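Local coordinates for uncharacterized protein (Vanderwaltozyma polyspora, PDB 5THE) that probably binds RNA, as the C-terminal lobe of a budding yeast Argonaute that carries the Piwi domain, at residues 48-59 with 410-421. Numbering follows the deposited sequence.
Sequences DKSYGTKHEESK and EVAVQSMGNVMP
The ring of Tyr51 meets strand 410-415 with its edge: the methyl of Ala412 lies at the rim in the ring plane, and Gln414 O approaches the same rim, 3.5 Å from CE1. The ring and the Gln414 amide are turned 54° apart, and a water joins Tyr51 OH to Gln414 OE1 and to Gly417 N in the type I' turn. Over one face of the His55 imidazole, within the 48-59 loop, Lys49 CD sits above the ring centre. The backbones are tied by Ala412 N donating to Lys49 O (2.7 Å), a nearly straight bond at 171°. Beside it, both methyls of Val411 press on Asp48, CG2 coming within 3.4 Å of Asp48 CB, while the carboxylate hydrogen-bonds Asn405. Glu56 CG lies between the backbone N and the carbonyl carbon (chi1 67°), which sets it against Gln414 O and Ser415 OG; a bend at chi2 then turns the carboxylate, whose OE2 takes a water shared with Glu57 OE1 and Met416 N. Ser415 OG, 3.3 Å from Glu57 CA, is itself bonded to Gln443. Lys59 runs fully extended past the Met420 methyl, Lys59 CD to Met420 CE 3.7 Å, and Lys59 NZ donates to Pro421 O (2.6 Å) and to Leu32 O. A methionine in its place would probably leave both carbonyls without this donor and weaken the loop's hold on the residues just after the hairpin. The contact thus packs a loop with a short 3-10 turn, from the N-terminal part of the lobe, against a beta-hairpin within the Piwi domain, closed by a type I' turn at Ser415-Asn418.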
ATOM      1  N   ASP A  48     -25.464  10.286   0.827  1.00 25.76           N
ATOM      2  CA  ASP A  48     -25.825  11.024  -0.372  1.00 29.38           C
ATOM      3  C   ASP A  48     -26.579  12.311  -0.040  1.00 29.64           C
ATOM      4  O   ASP A  48     -27.435  12.343   0.851  1.00 29.36           O
ATOM      5  CB  ASP A  48     -26.710  10.157  -1.267  1.00 26.40           C
ATOM      6  CG  ASP A  48     -25.958   9.078  -2.000  1.00 29.47           C
ATOM      7  OD1 ASP A  48     -24.726   9.180  -2.198  1.00 32.44           O
ATOM      8  OD2 ASP A  48     -26.638   8.122  -2.426  1.00 29.63           O
ATOM      9  N   LYS A  49     -26.258  13.373  -0.780  1.00 32.10           N
ATOM     10  CA  LYS A  49     -27.041  14.602  -0.793  1.00 22.52           C
ATOM     11  C   LYS A  49     -27.067  15.157  -2.204  1.00 25.70           C
ATOM     12  O   LYS A  49     -26.306  14.740  -3.086  1.00 23.79           O
ATOM     13  CB  LYS A  49     -26.490  15.667   0.172  1.00 24.72           C
ATOM     14  CG  LYS A  49     -26.640  15.254   1.649  1.00 40.37           C
ATOM     15  CD  LYS A  49     -26.286  16.376   2.630  1.00 46.39           C
ATOM     16  CE  LYS A  49     -26.439  15.885   4.068  1.00 49.25           C
ATOM     17  NZ  LYS A  49     -26.480  16.975   5.086  1.00 52.04           N
ATOM     18  N   SER A  50     -27.966  16.118  -2.403  1.00 23.95           N
ATOM     19  CA  SER A  50     -28.045  16.820  -3.669  1.00 27.54           C
ATOM     20  C   SER A  50     -26.725  17.514  -3.981  1.00 26.79           C
ATOM     21  O   SER A  50     -26.041  18.030  -3.087  1.00 25.19           O
ATOM     22  CB  SER A  50     -29.168  17.853  -3.631  1.00 25.04           C
ATOM     23  OG  SER A  50     -28.978  18.759  -4.702  1.00 38.48           O
ATOM     24  N   TYR A  51     -26.363  17.499  -5.258  1.00 25.19           N
ATOM     25  CA  TYR A  51     -25.293  18.347  -5.745  1.00 28.43           C
ATOM     26  C   TYR A  51     -25.623  19.803  -5.443  1.00 29.55           C
ATOM     27  O   TYR A  51     -26.789  20.193  -5.370  1.00 28.07           O
ATOM     28  CB  TYR A  51     -25.123  18.157  -7.253  1.00 28.25           C
ATOM     29  CG  TYR A  51     -23.850  18.731  -7.794  1.00 28.30           C
ATOM     30  CD1 TYR A  51     -22.656  18.024  -7.688  1.00 31.59           C
ATOM     31  CD2 TYR A  51     -23.829  19.976  -8.415  1.00 33.42           C
ATOM     32  CE1 TYR A  51     -21.475  18.538  -8.181  1.00 29.87           C
ATOM     33  CE2 TYR A  51     -22.640  20.505  -8.922  1.00 31.47           C
ATOM     34  CZ  TYR A  51     -21.473  19.773  -8.799  1.00 29.74           C
ATOM     35  OH  TYR A  51     -20.288  20.264  -9.269  1.00 33.79           O
ATOM     36  N   GLY A  52     -24.583  20.608  -5.253  1.00 34.69           N
ATOM     37  CA  GLY A  52     -24.770  22.038  -5.179  1.00 28.77           C
ATOM     38  C   GLY A  52     -24.124  22.702  -3.987  1.00 34.78           C
ATOM     39  O   GLY A  52     -23.935  23.923  -3.993  1.00 36.87           O
ATOM     40  N   THR A  53     -23.782  21.932  -2.951  1.00 29.15           N
ATOM     41  CA  THR A  53     -23.111  22.486  -1.778  1.00 28.99           C
ATOM     42  C   THR A  53     -21.756  21.837  -1.540  1.00 27.73           C
ATOM     43  O   THR A  53     -21.192  21.983  -0.450  1.00 26.59           O
ATOM     44  CB  THR A  53     -23.981  22.339  -0.530  1.00 27.16           C
ATOM     45  OG1 THR A  53     -24.143  20.945  -0.232  1.00 30.65           O
ATOM     46  CG2 THR A  53     -25.346  22.963  -0.763  1.00 29.45           C
ATOM     47  N   LYS A  54     -21.225  21.131  -2.536  1.00 27.29           N
ATOM     48  CA  LYS A  54     -19.944  20.428  -2.456  1.00 29.45           C
ATOM     49  C   LYS A  54     -19.936  19.354  -1.369  1.00 26.23           C
ATOM     50  O   LYS A  54     -18.867  18.902  -0.944  1.00 29.26           O
ATOM     51  CB  LYS A  54     -18.778  21.406  -2.250  1.00 30.82           C
ATOM     52  CG  LYS A  54     -18.491  22.326  -3.459  1.00 33.85           C
ATOM     53  CD  LYS A  54     -17.304  23.241  -3.144  1.00 43.34           C
ATOM     54  CE  LYS A  54     -17.054  24.270  -4.235  1.00 47.28           C
ATOM     55  NZ  LYS A  54     -16.515  23.664  -5.471  1.00 52.66           N
ATOM     56  N   HIS A  55     -21.110  18.922  -0.910  1.00 25.23           N
ATOM     57  CA  HIS A  55     -21.159  17.776  -0.011  1.00 23.63           C
ATOM     58  C   HIS A  55     -20.433  16.585  -0.629  1.00 25.63           C
ATOM     59  O   HIS A  55     -19.731  15.847   0.066  1.00 26.56           O
ATOM     60  CB  HIS A  55     -22.613  17.429   0.316  1.00 25.75           C
ATOM     61  CG  HIS A  55     -22.769  16.259   1.242  1.00 27.80           C
ATOM     62  ND1 HIS A  55     -22.465  16.322   2.584  1.00 29.38           N
ATOM     63  CD2 HIS A  55     -23.206  14.998   1.016  1.00 24.35           C
ATOM     64  CE1 HIS A  55     -22.706  15.151   3.144  1.00 27.60           C
ATOM     65  NE2 HIS A  55     -23.158  14.330   2.214  1.00 28.19           N
ATOM     66  N   GLU A  56     -20.540  16.430  -1.955  1.00 23.90           N
ATOM     67  CA  GLU A  56     -19.998  15.255  -2.629  1.00 30.08           C
ATOM     68  C   GLU A  56     -18.477  15.173  -2.524  1.00 27.34           C
ATOM     69  O   GLU A  56     -17.914  14.078  -2.597  1.00 21.77           O
ATOM     70  CB  GLU A  56     -20.419  15.263  -4.099  1.00 25.81           C
ATOM     71  CG  GLU A  56     -19.806  16.395  -4.909  1.00 27.35           C
ATOM     72  CD  GLU A  56     -20.491  17.730  -4.705  1.00 34.35           C
ATOM     73  OE1 GLU A  56     -21.512  17.781  -3.982  1.00 35.35           O
ATOM     74  OE2 GLU A  56     -20.001  18.733  -5.278  1.00 37.33           O
ATOM     75  N   GLU A  57     -17.791  16.304  -2.355  1.00 26.37           N
ATOM     76  CA  GLU A  57     -16.332  16.252  -2.349  1.00 27.91           C
ATOM     77  C   GLU A  57     -15.787  15.579  -1.109  1.00 28.35           C
ATOM     78  O   GLU A  57     -14.578  15.334  -1.042  1.00 32.80           O
ATOM     79  CB  GLU A  57     -15.746  17.653  -2.483  1.00 24.86           C
ATOM     80  CG  GLU A  57     -16.333  18.389  -3.670  1.00 23.65           C
ATOM     81  CD  GLU A  57     -15.577  19.652  -4.015  1.00 26.20           C
ATOM     82  OE1 GLU A  57     -15.885  20.252  -5.062  1.00 27.17           O
ATOM     83  OE2 GLU A  57     -14.688  20.046  -3.239  1.00 27.18           O
ATOM     84  N   SER A  58     -16.649  15.239  -0.161  1.00 25.37           N
ATOM     85  CA  SER A  58     -16.232  14.565   1.054  1.00 26.66           C
ATOM     86  C   SER A  58     -16.301  13.048   0.936  1.00 20.62           C
ATOM     87  O   SER A  58     -15.772  12.361   1.805  1.00 23.88           O
ATOM     88  CB  SER A  58     -17.089  15.043   2.243  1.00 28.11           C
ATOM     89  OG  SER A  58     -18.388  14.483   2.223  1.00 31.51           O
ATOM     90  N   LYS A  59     -16.938  12.505  -0.100  1.00 22.98           N
ATOM     91  CA  LYS A  59     -16.929  11.056  -0.277  1.00 17.97           C
ATOM     92  C   LYS A  59     -15.505  10.591  -0.588  1.00 21.58           C
ATOM     93  O   LYS A  59     -14.875  11.079  -1.531  1.00 26.99           O
ATOM     94  CB  LYS A  59     -17.875  10.634  -1.396  1.00 17.37           C
ATOM     95  CG  LYS A  59     -18.048   9.110  -1.449  1.00 23.14           C
ATOM     96  CD  LYS A  59     -19.013   8.687  -2.557  1.00 21.70           C
ATOM     97  CE  LYS A  59     -19.257   7.186  -2.506  1.00 21.45           C
ATOM     98  NZ  LYS A  59     -20.128   6.726  -3.643  1.00 21.99           N
ATOM     99  N   GLU A 410     -32.849  12.582  -5.084  1.00 29.03           N
ATOM    100  CA  GLU A 410     -32.018  13.208  -6.110  1.00 29.23           C
ATOM    101  C   GLU A 410     -30.716  13.677  -5.471  1.00 30.62           C
ATOM    102  O   GLU A 410     -30.720  14.503  -4.551  1.00 26.90           O
ATOM    103  CB  GLU A 410     -32.746  14.376  -6.776  1.00 31.80           C
ATOM    104  CG  GLU A 410     -33.918  13.951  -7.651  1.00 43.18           C
ATOM    105  CD  GLU A 410     -33.508  13.581  -9.075  1.00 58.89           C
ATOM    106  OE1 GLU A 410     -32.299  13.547  -9.378  1.00 59.44           O
ATOM    107  OE2 GLU A 410     -34.408  13.321  -9.900  1.00 69.97           O
ATOM    108  N   VAL A 411     -29.599  13.169  -5.976  1.00 26.76           N
ATOM    109  CA  VAL A 411     -28.390  13.058  -5.182  1.00 27.18           C
ATOM    110  C   VAL A 411     -27.184  13.242  -6.099  1.00 26.69           C
ATOM    111  O   VAL A 411     -27.233  12.880  -7.276  1.00 24.68           O
ATOM    112  CB  VAL A 411     -28.498  11.686  -4.479  1.00 34.37           C
ATOM    113  CG1 VAL A 411     -27.293  10.850  -4.635  1.00 27.73           C
ATOM    114  CG2 VAL A 411     -29.017  11.851  -3.043  1.00 33.31           C
ATOM    115  N   ALA A 412     -26.110  13.849  -5.575  1.00 28.96           N
ATOM    116  CA  ALA A 412     -24.926  14.118  -6.400  1.00 28.32           C
ATOM    117  C   ALA A 412     -24.352  12.833  -6.982  1.00 25.37           C
ATOM    118  O   ALA A 412     -24.131  11.850  -6.268  1.00 28.91           O
ATOM    119  CB  ALA A 412     -23.840  14.827  -5.596  1.00 22.84           C
ATOM    120  N   VAL A 413     -24.123  12.837  -8.292  1.00 24.01           N
ATOM    121  CA  VAL A 413     -23.465  11.737  -8.974  1.00 20.09           C
ATOM    122  C   VAL A 413     -22.173  12.182  -9.645  1.00 24.91           C
ATOM    123  O   VAL A 413     -21.601  11.435 -10.441  1.00 27.91           O
ATOM    124  CB  VAL A 413     -24.414  11.066  -9.992  1.00 21.14           C
ATOM    125  CG1 VAL A 413     -25.578  10.425  -9.259  1.00 20.86           C
ATOM    126  CG2 VAL A 413     -24.926  12.096 -11.049  1.00 25.14           C
ATOM    127  N   GLN A 414     -21.696  13.379  -9.348  1.00 24.24           N
ATOM    128  CA  GLN A 414     -20.364  13.777  -9.782  1.00 21.63           C
ATOM    129  C   GLN A 414     -19.722  14.611  -8.688  1.00 21.37           C
ATOM    130  O   GLN A 414     -20.408  15.180  -7.837  1.00 23.65           O
ATOM    131  CB  GLN A 414     -20.395  14.564 -11.095  1.00 21.85           C
ATOM    132  CG  GLN A 414     -21.308  15.772 -11.079  1.00 26.89           C
ATOM    133  CD  GLN A 414     -21.082  16.668 -12.289  1.00 31.11           C
ATOM    134  OE1 GLN A 414     -20.116  17.423 -12.329  1.00 28.91           O
ATOM    135  NE2 GLN A 414     -21.958  16.567 -13.288  1.00 24.22           N
ATOM    136  N   SER A 415     -18.386  14.679  -8.725  1.00 26.84           N
ATOM    137  CA  SER A 415     -17.616  15.431  -7.741  1.00 26.25           C
ATOM    138  C   SER A 415     -16.339  15.944  -8.385  1.00 28.54           C
ATOM    139  O   SER A 415     -15.632  15.187  -9.070  1.00 21.60           O
ATOM    140  CB  SER A 415     -17.270  14.566  -6.525  1.00 23.69           C
ATOM    141  OG  SER A 415     -16.601  15.343  -5.548  1.00 20.70           O
ATOM    142  N   MET A 416     -16.038  17.221  -8.146  1.00 24.34           N
ATOM    143  CA  MET A 416     -14.824  17.834  -8.680  1.00 26.86           C
ATOM    144  C   MET A 416     -14.721  17.650 -10.191  1.00 23.68           C
ATOM    145  O   MET A 416     -13.657  17.352 -10.728  1.00 24.72           O
ATOM    146  CB  MET A 416     -13.586  17.281  -7.976  1.00 27.43           C
ATOM    147  CG  MET A 416     -13.608  17.529  -6.485  1.00 23.32           C
ATOM    148  SD  MET A 416     -12.355  16.554  -5.651  1.00 33.71           S
ATOM    149  CE  MET A 416     -10.889  17.478  -6.017  1.00 47.71           C
ATOM    150  N   GLY A 417     -15.846  17.808 -10.877  1.00 25.86           N
ATOM    151  CA  GLY A 417     -15.866  17.716 -12.318  1.00 25.28           C
ATOM    152  C   GLY A 417     -15.706  16.320 -12.860  1.00 23.86           C
ATOM    153  O   GLY A 417     -15.564  16.154 -14.073  1.00 25.52           O
ATOM    154  N   ASN A 418     -15.724  15.310 -11.999  1.00 23.74           N
ATOM    155  CA  ASN A 418     -15.475  13.938 -12.400  1.00 21.62           C
ATOM    156  C   ASN A 418     -16.629  13.060 -11.952  1.00 23.34           C
ATOM    157  O   ASN A 418     -17.505  13.491 -11.199  1.00 23.90           O
ATOM    158  CB  ASN A 418     -14.143  13.445 -11.827  1.00 23.71           C
ATOM    159  CG  ASN A 418     -12.962  13.945 -12.645  1.00 29.55           C
ATOM    160  OD1 ASN A 418     -12.489  13.264 -13.552  1.00 28.59           O
ATOM    161  ND2 ASN A 418     -12.511  15.155 -12.354  1.00 22.65           N
ATOM    162  N   VAL A 419     -16.650  11.824 -12.449  1.00 26.89           N
ATOM    163  CA  VAL A 419     -17.714  10.940 -12.010  1.00 30.71           C
ATOM    164  C   VAL A 419     -17.534  10.699 -10.515  1.00 31.71           C
ATOM    165  O   VAL A 419     -16.444  10.872  -9.947  1.00 26.25           O
ATOM    166  CB  VAL A 419     -17.755   9.613 -12.794  1.00 23.87           C
ATOM    167  CG1 VAL A 419     -18.131   9.878 -14.251  1.00 23.42           C
ATOM    168  CG2 VAL A 419     -16.397   8.887 -12.729  1.00 16.82           C
ATOM    169  N   MET A 420     -18.629  10.335  -9.872  1.00 26.05           N
ATOM    170  CA  MET A 420     -18.617  10.110  -8.435  1.00 27.02           C
ATOM    171  C   MET A 420     -17.650   8.978  -8.089  1.00 22.73           C
ATOM    172  O   MET A 420     -17.574   7.983  -8.811  1.00 20.90           O
ATOM    173  CB  MET A 420     -20.031   9.759  -7.955  1.00 20.71           C
ATOM    174  CG  MET A 420     -20.253   9.925  -6.445  1.00 24.99           C
ATOM    175  SD  MET A 420     -20.288  11.683  -6.016  1.00 29.57           S
ATOM    176  CE  MET A 420     -20.459  11.585  -4.245  1.00 30.62           C
ATOM    177  N   PRO A 421     -16.889   9.095  -7.003  1.00 22.79           N
ATOM    178  CA  PRO A 421     -16.350   7.830  -6.480  1.00 29.78           C
ATOM    179  C   PRO A 421     -17.466   6.994  -5.818  1.00 23.49           C
ATOM    180  O   PRO A 421     -18.425   7.588  -5.382  1.00 32.77           O
ATOM    181  CB  PRO A 421     -15.303   8.292  -5.455  1.00 31.28           C
ATOM    182  CG  PRO A 421     -15.582   9.725  -5.178  1.00 33.29           C
ATOM    183  CD  PRO A 421     -16.361  10.293  -6.322  1.00 28.53           C
TER
HETATM  184  O   HOH W   1     -24.301  11.700  -3.377  1.00 22.52           O
HETATM  185  O   HOH W   2     -18.627  17.973 -10.222  1.00 26.51           O
HETATM  186  O   HOH W   3     -17.800  19.042  -6.825  1.00 26.93           O